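Local coordinates for iron-sulfur cluster co-chaperone protein HscB (Homo sapiens, PDB 3BVO) that acts as a mitochondrial J-type co-chaperone in iron-sulfur cluster assembly, working with ISCU and HSPA9 to deliver clusters to client proteins such as SDHB, at residues C13-D26 and C30-R43. Residues are numbered along the deposited sequence; the frame is centred on the assembly and turned at random.
Sequences CWNCGGPWGPGRED and CPQCRALQAPDPTR. With ZN (zinc ion), chain C.
C13 and C16 of 13-26 and C30 and C33 of 30-43 close on one zinc ion, each SG at 2.3 Å, a Cys4 site built from two CxxC pairs. C13 SG also accepts from two backbone N-H groups, that of N15 and that of C16; C16 N lies 3.2 Å from C13 SG in a nearly straight bond, while Q32 N gives a weaker one to C30 SG. Beside the metal, the side chain of Q37 reaches across to 13-26. Its CB lies against W20 CZ2; the chain then bends (chi2 -65°), so that OE1 sits 3.5 Å from C13 CA and takes a weak, 3.4 Å hydrogen bond from W20 NE1. NE2 comes near C13 SG and bonds A35 O, 2.8 Å away, a carbonyl that also accepts from C30 N. W14 NE1 donates a hydrogen bond to L36 O at 3.0 Å, the oxygen near the ring plane but the donor above the carbonyl plane; F88 of helix 83-104 meets this indole edge-to-face. R43, extended from CG to NE, forms a salt bridge, NH1 and NH2 both bonding D26 OD1 end-on, while R65 makes a second to OD2. E25 CG covers a guanidinium face, and E25 OE2 comes within 4.2 Å of D40 OD2, like charges together. A leucine at R43 would probably leave D26 OD1 without the two N-H groups that grip it and remove positive charge beside the E25-D40 pair. Backbone N-H groups probably temper the thiolates' charge. With ligands from both irregular segments, zinc is probably a major link between them.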
loop_
_atom_site.group_PDB
_atom_site.type_symbol
_atom_site.label_atom_id
_atom_site.label_comp_id
_atom_site.label_asym_id
_atom_site.label_seq_id
_atom_site.Cartn_x
_atom_site.Cartn_y
_atom_site.Cartn_z
ATOM N N CYS A 13 0.307 -5.917 30.030
ATOM C CA CYS A 13 1.535 -6.556 29.566
ATOM C C CYS A 13 1.546 -8.046 29.853
ATOM O O CYS A 13 1.148 -8.470 30.930
ATOM C CB CYS A 13 2.745 -5.901 30.210
ATOM S SG CYS A 13 4.212 -6.891 30.058
ATOM N N TRP A 14 2.029 -8.830 28.891
ATOM C CA TRP A 14 2.027 -10.292 29.004
ATOM C C TRP A 14 3.037 -10.806 30.025
ATOM O O TRP A 14 2.937 -11.954 30.467
ATOM C CB TRP A 14 2.249 -10.958 27.645
ATOM C CG TRP A 14 3.620 -10.767 27.066
ATOM C CD1 TRP A 14 4.019 -9.778 26.192
ATOM C CD2 TRP A 14 4.780 -11.582 27.304
ATOM N NE1 TRP A 14 5.355 -9.931 25.878
ATOM C CE2 TRP A 14 5.847 -11.024 26.545
ATOM C CE3 TRP A 14 5.025 -12.722 28.086
ATOM C CZ2 TRP A 14 7.137 -11.579 26.544
ATOM C CZ3 TRP A 14 6.299 -13.276 28.087
ATOM C CH2 TRP A 14 7.343 -12.704 27.318
ATOM N N ASN A 15 3.991 -9.953 30.403
ATOM C CA ASN A 15 4.987 -10.295 31.411
ATOM C C ASN A 15 4.665 -9.753 32.803
ATOM O O ASN A 15 4.674 -10.517 33.763
ATOM C CB ASN A 15 6.380 -9.842 30.977
ATOM C CG ASN A 15 7.473 -10.815 31.404
ATOM O OD1 ASN A 15 7.191 -11.939 31.827
ATOM N ND2 ASN A 15 8.728 -10.389 31.283
ATOM N N CYS A 16 4.390 -8.446 32.905
ATOM C CA CYS A 16 4.088 -7.792 34.187
ATOM C C CYS A 16 2.625 -7.886 34.539
ATOM O O CYS A 16 2.262 -8.227 35.665
ATOM C CB CYS A 16 4.371 -6.290 34.147
ATOM S SG CYS A 16 5.930 -5.735 33.546
ATOM N N GLY A 17 1.784 -7.537 33.577
ATOM C CA GLY A 17 0.420 -7.150 33.876
ATOM C C GLY A 17 0.367 -5.635 33.959
ATOM O O GLY A 17 -0.659 -5.064 34.340
ATOM N N GLY A 18 1.480 -4.993 33.600
ATOM C CA GLY A 18 1.593 -3.541 33.575
ATOM C C GLY A 18 0.582 -2.942 32.621
ATOM O O GLY A 18 0.459 -3.402 31.489
ATOM N N PRO A 19 -0.168 -1.928 33.082
ATOM C CA PRO A 19 -1.249 -1.369 32.283
ATOM C C PRO A 19 -0.723 -0.601 31.079
ATOM O O PRO A 19 0.240 0.159 31.208
ATOM C CB PRO A 19 -1.946 -0.413 33.255
ATOM C CG PRO A 19 -1.442 -0.793 34.615
ATOM C CD PRO A 19 -0.057 -1.255 34.386
ATOM N N TRP A 20 -1.340 -0.829 29.919
ATOM C CA TRP A 20 -1.105 -0.023 28.719
ATOM C C TRP A 20 -1.703 1.352 28.925
ATOM O O TRP A 20 -2.926 1.485 29.048
ATOM C CB TRP A 20 -1.777 -0.658 27.504
ATOM C CG TRP A 20 -0.985 -1.725 26.827
ATOM C CD1 TRP A 20 -0.110 -2.602 27.409
ATOM C CD2 TRP A 20 -1.023 -2.056 25.437
ATOM N NE1 TRP A 20 0.414 -3.445 26.460
ATOM C CE2 TRP A 20 -0.132 -3.138 25.241
ATOM C CE3 TRP A 20 -1.721 -1.543 24.333
ATOM C CZ2 TRP A 20 0.081 -3.719 23.984
ATOM C CZ3 TRP A 20 -1.503 -2.116 23.080
ATOM C CH2 TRP A 20 -0.610 -3.195 22.918
ATOM N N GLY A 21 -0.849 2.371 28.959
ATOM C CA GLY A 21 -1.292 3.747 29.175
ATOM C C GLY A 21 -2.230 4.252 28.092
ATOM O O GLY A 21 -1.941 4.093 26.905
ATOM N N PRO A 22 -3.373 4.849 28.495
ATOM C CA PRO A 22 -4.251 5.538 27.550
ATOM C C PRO A 22 -3.575 6.816 27.036
ATOM O O PRO A 22 -4.022 7.926 27.330
ATOM C CB PRO A 22 -5.492 5.864 28.393
ATOM C CG PRO A 22 -4.999 5.917 29.793
ATOM C CD PRO A 22 -3.904 4.895 29.873
ATOM N N GLY A 23 -2.492 6.636 26.283
ATOM C CA GLY A 23 -1.675 7.739 25.791
ATOM C C GLY A 23 -1.244 7.524 24.355
ATOM O O GLY A 23 -1.972 6.910 23.574
ATOM N N ARG A 24 -0.055 8.017 24.010
ATOM C CA ARG A 24 0.410 8.003 22.617
ATOM C C ARG A 24 0.933 6.651 22.122
ATOM O O ARG A 24 1.248 5.755 22.913
ATOM C CB ARG A 24 1.392 9.151 22.327
ATOM C CG ARG A 24 0.708 10.444 21.852
ATOM C CD ARG A 24 0.060 10.272 20.472
ATOM N NE ARG A 24 -0.781 11.411 20.100
ATOM C CZ ARG A 24 -1.566 11.465 19.020
ATOM N NH1 ARG A 24 -1.636 10.441 18.177
ATOM N NH2 ARG A 24 -2.289 12.552 18.784
ATOM N N GLU A 25 1.041 6.544 20.801
ATOM C CA GLU A 25 0.851 5.270 20.105
ATOM C C GLU A 25 1.926 4.185 20.228
ATOM O O GLU A 25 1.589 3.051 20.549
ATOM C CB GLU A 25 0.501 5.515 18.629
ATOM C CG GLU A 25 -0.371 4.423 18.004
ATOM C CD GLU A 25 -1.861 4.745 18.047
ATOM O OE1 GLU A 25 -2.223 5.936 17.912
ATOM O OE2 GLU A 25 -2.673 3.804 18.196
ATOM N N ASP A 26 3.192 4.514 19.962
ATOM C CA ASP A 26 4.246 3.491 19.804
ATOM C C ASP A 26 4.468 2.597 21.031
ATOM O O ASP A 26 5.408 2.809 21.790
ATOM C CB ASP A 26 5.576 4.136 19.388
ATOM C CG ASP A 26 5.732 4.274 17.880
ATOM O OD1 ASP A 26 4.862 3.811 17.116
ATOM O OD2 ASP A 26 6.749 4.856 17.455
ATOM N N CYS A 30 7.465 -2.683 26.851
ATOM C CA CYS A 30 6.900 -2.422 28.158
ATOM C C CYS A 30 7.811 -1.511 28.963
ATOM O O CYS A 30 8.965 -1.839 29.186
ATOM C CB CYS A 30 6.722 -3.730 28.897
ATOM S SG CYS A 30 6.258 -3.530 30.604
ATOM N N PRO A 31 7.308 -0.349 29.389
ATOM C CA PRO A 31 8.188 0.522 30.157
ATOM C C PRO A 31 8.656 -0.085 31.481
ATOM O O PRO A 31 9.636 0.396 32.065
ATOM C CB PRO A 31 7.333 1.779 30.402
ATOM C CG PRO A 31 5.940 1.375 30.152
ATOM C CD PRO A 31 5.982 0.249 29.166
ATOM N N GLN A 32 7.968 -1.131 31.933
ATOM C CA GLN A 32 8.175 -1.677 33.269
ATOM C C GLN A 32 9.134 -2.846 33.275
ATOM O O GLN A 32 9.837 -3.047 34.262
ATOM C CB GLN A 32 6.850 -2.107 33.895
ATOM C CG GLN A 32 5.851 -0.974 34.093
ATOM C CD GLN A 32 4.685 -1.359 34.991
ATOM O OE1 GLN A 32 4.562 -2.512 35.418
ATOM N NE2 GLN A 32 3.820 -0.392 35.280
ATOM N N CYS A 33 9.157 -3.607 32.179
ATOM C CA CYS A 33 9.948 -4.847 32.093
ATOM C C CYS A 33 10.744 -5.034 30.778
ATOM O O CYS A 33 11.482 -6.016 30.623
ATOM C CB CYS A 33 9.058 -6.067 32.377
ATOM S SG CYS A 33 7.968 -6.531 31.023
ATOM N N ARG A 34 10.575 -4.101 29.844
ATOM C CA ARG A 34 11.346 -4.037 28.603
ATOM C C ARG A 34 10.955 -5.097 27.564
ATOM O O ARG A 34 11.550 -5.160 26.484
ATOM C CB ARG A 34 12.854 -4.070 28.894
ATOM C CG ARG A 34 13.712 -3.193 27.987
ATOM C CD ARG A 34 15.164 -3.286 28.403
ATOM N NE ARG A 34 16.079 -3.119 27.283
ATOM C CZ ARG A 34 17.105 -2.273 27.254
ATOM N NH1 ARG A 34 17.384 -1.506 28.295
ATOM N NH2 ARG A 34 17.868 -2.200 26.171
ATOM N N ALA A 35 9.945 -5.909 27.882
ATOM C CA ALA A 35 9.456 -6.975 26.999
ATOM C C ALA A 35 8.746 -6.436 25.749
ATOM O O ALA A 35 8.069 -5.402 25.801
ATOM C CB ALA A 35 8.533 -7.891 27.765
ATOM N N LEU A 36 8.905 -7.135 24.624
ATOM C CA LEU A 36 8.282 -6.716 23.375
ATOM C C LEU A 36 6.823 -7.093 23.427
ATOM O O LEU A 36 6.490 -8.243 23.691
ATOM C CB LEU A 36 8.955 -7.372 22.168
ATOM C CG LEU A 36 8.418 -6.950 20.787
ATOM C CD1 LEU A 36 9.233 -5.830 20.187
ATOM C CD2 LEU A 36 8.403 -8.109 19.820
ATOM N N GLN A 37 5.954 -6.126 23.167
ATOM C CA GLN A 37 4.518 -6.318 23.350
ATOM C C GLN A 37 3.848 -6.875 22.107
ATOM O O GLN A 37 4.400 -6.802 21.005
ATOM C CB GLN A 37 3.854 -5.005 23.761
ATOM C CG GLN A 37 4.492 -4.340 24.952
ATOM C CD GLN A 37 4.338 -5.169 26.199
ATOM O OE1 GLN A 37 3.255 -5.239 26.768
ATOM N NE2 GLN A 37 5.419 -5.804 26.636
ATOM N N ALA A 38 2.663 -7.455 22.302
ATOM C CA ALA A 38 1.824 -7.883 21.190
ATOM C C ALA A 38 1.437 -6.662 20.341
ATOM O O ALA A 38 1.142 -5.598 20.874
ATOM C CB ALA A 38 0.602 -8.604 21.703
ATOM N N PRO A 39 1.476 -6.799 19.010
ATOM C CA PRO A 39 1.162 -5.629 18.199
ATOM C C PRO A 39 -0.320 -5.268 18.282
ATOM O O PRO A 39 -1.163 -6.148 18.434
ATOM C CB PRO A 39 1.530 -6.071 16.783
ATOM C CG PRO A 39 2.298 -7.359 16.935
ATOM C CD PRO A 39 1.796 -7.976 18.184
ATOM N N ASP A 40 -0.622 -3.977 18.208
ATOM C CA ASP A 40 -2.001 -3.516 18.251
ATOM C C ASP A 40 -2.697 -3.797 16.913
ATOM O O ASP A 40 -2.324 -3.241 15.878
ATOM C CB ASP A 40 -2.065 -2.025 18.620
ATOM C CG ASP A 40 -3.476 -1.455 18.551
ATOM O OD1 ASP A 40 -4.455 -2.215 18.397
ATOM O OD2 ASP A 40 -3.612 -0.221 18.648
ATOM N N PRO A 41 -3.707 -4.680 16.927
ATOM C CA PRO A 41 -4.430 -4.987 15.694
ATOM C C PRO A 41 -5.159 -3.778 15.118
ATOM O O PRO A 41 -5.342 -3.694 13.900
ATOM C CB PRO A 41 -5.441 -6.046 16.134
ATOM C CG PRO A 41 -5.562 -5.876 17.625
ATOM C CD PRO A 41 -4.213 -5.448 18.079
ATOM N N THR A 42 -5.552 -2.846 15.983
ATOM C CA THR A 42 -6.350 -1.691 15.565
ATOM C C THR A 42 -5.542 -0.576 14.909
ATOM O O THR A 42 -6.116 0.298 14.257
ATOM C CB THR A 42 -7.116 -1.071 16.737
ATOM O OG1 THR A 42 -6.181 -0.557 17.692
ATOM C CG2 THR A 42 -8.033 -2.097 17.388
ATOM N N ARG A 43 -4.226 -0.604 15.096
ATOM C CA ARG A 43 -3.334 0.417 14.565
ATOM C C ARG A 43 -3.257 0.338 13.051
ATOM O O ARG A 43 -2.844 -0.692 12.502
ATOM C CB ARG A 43 -1.940 0.257 15.156
ATOM C CG ARG A 43 -1.011 1.384 14.784
ATOM C CD ARG A 43 0.239 1.406 15.637
ATOM N NE ARG A 43 1.041 2.597 15.354
ATOM C CZ ARG A 43 2.230 2.860 15.892
ATOM N NH1 ARG A 43 2.877 3.976 15.558
ATOM N NH2 ARG A 43 2.777 2.009 16.759
HETATM ZN ZN ZN C . 5.815 -5.704 31.231
#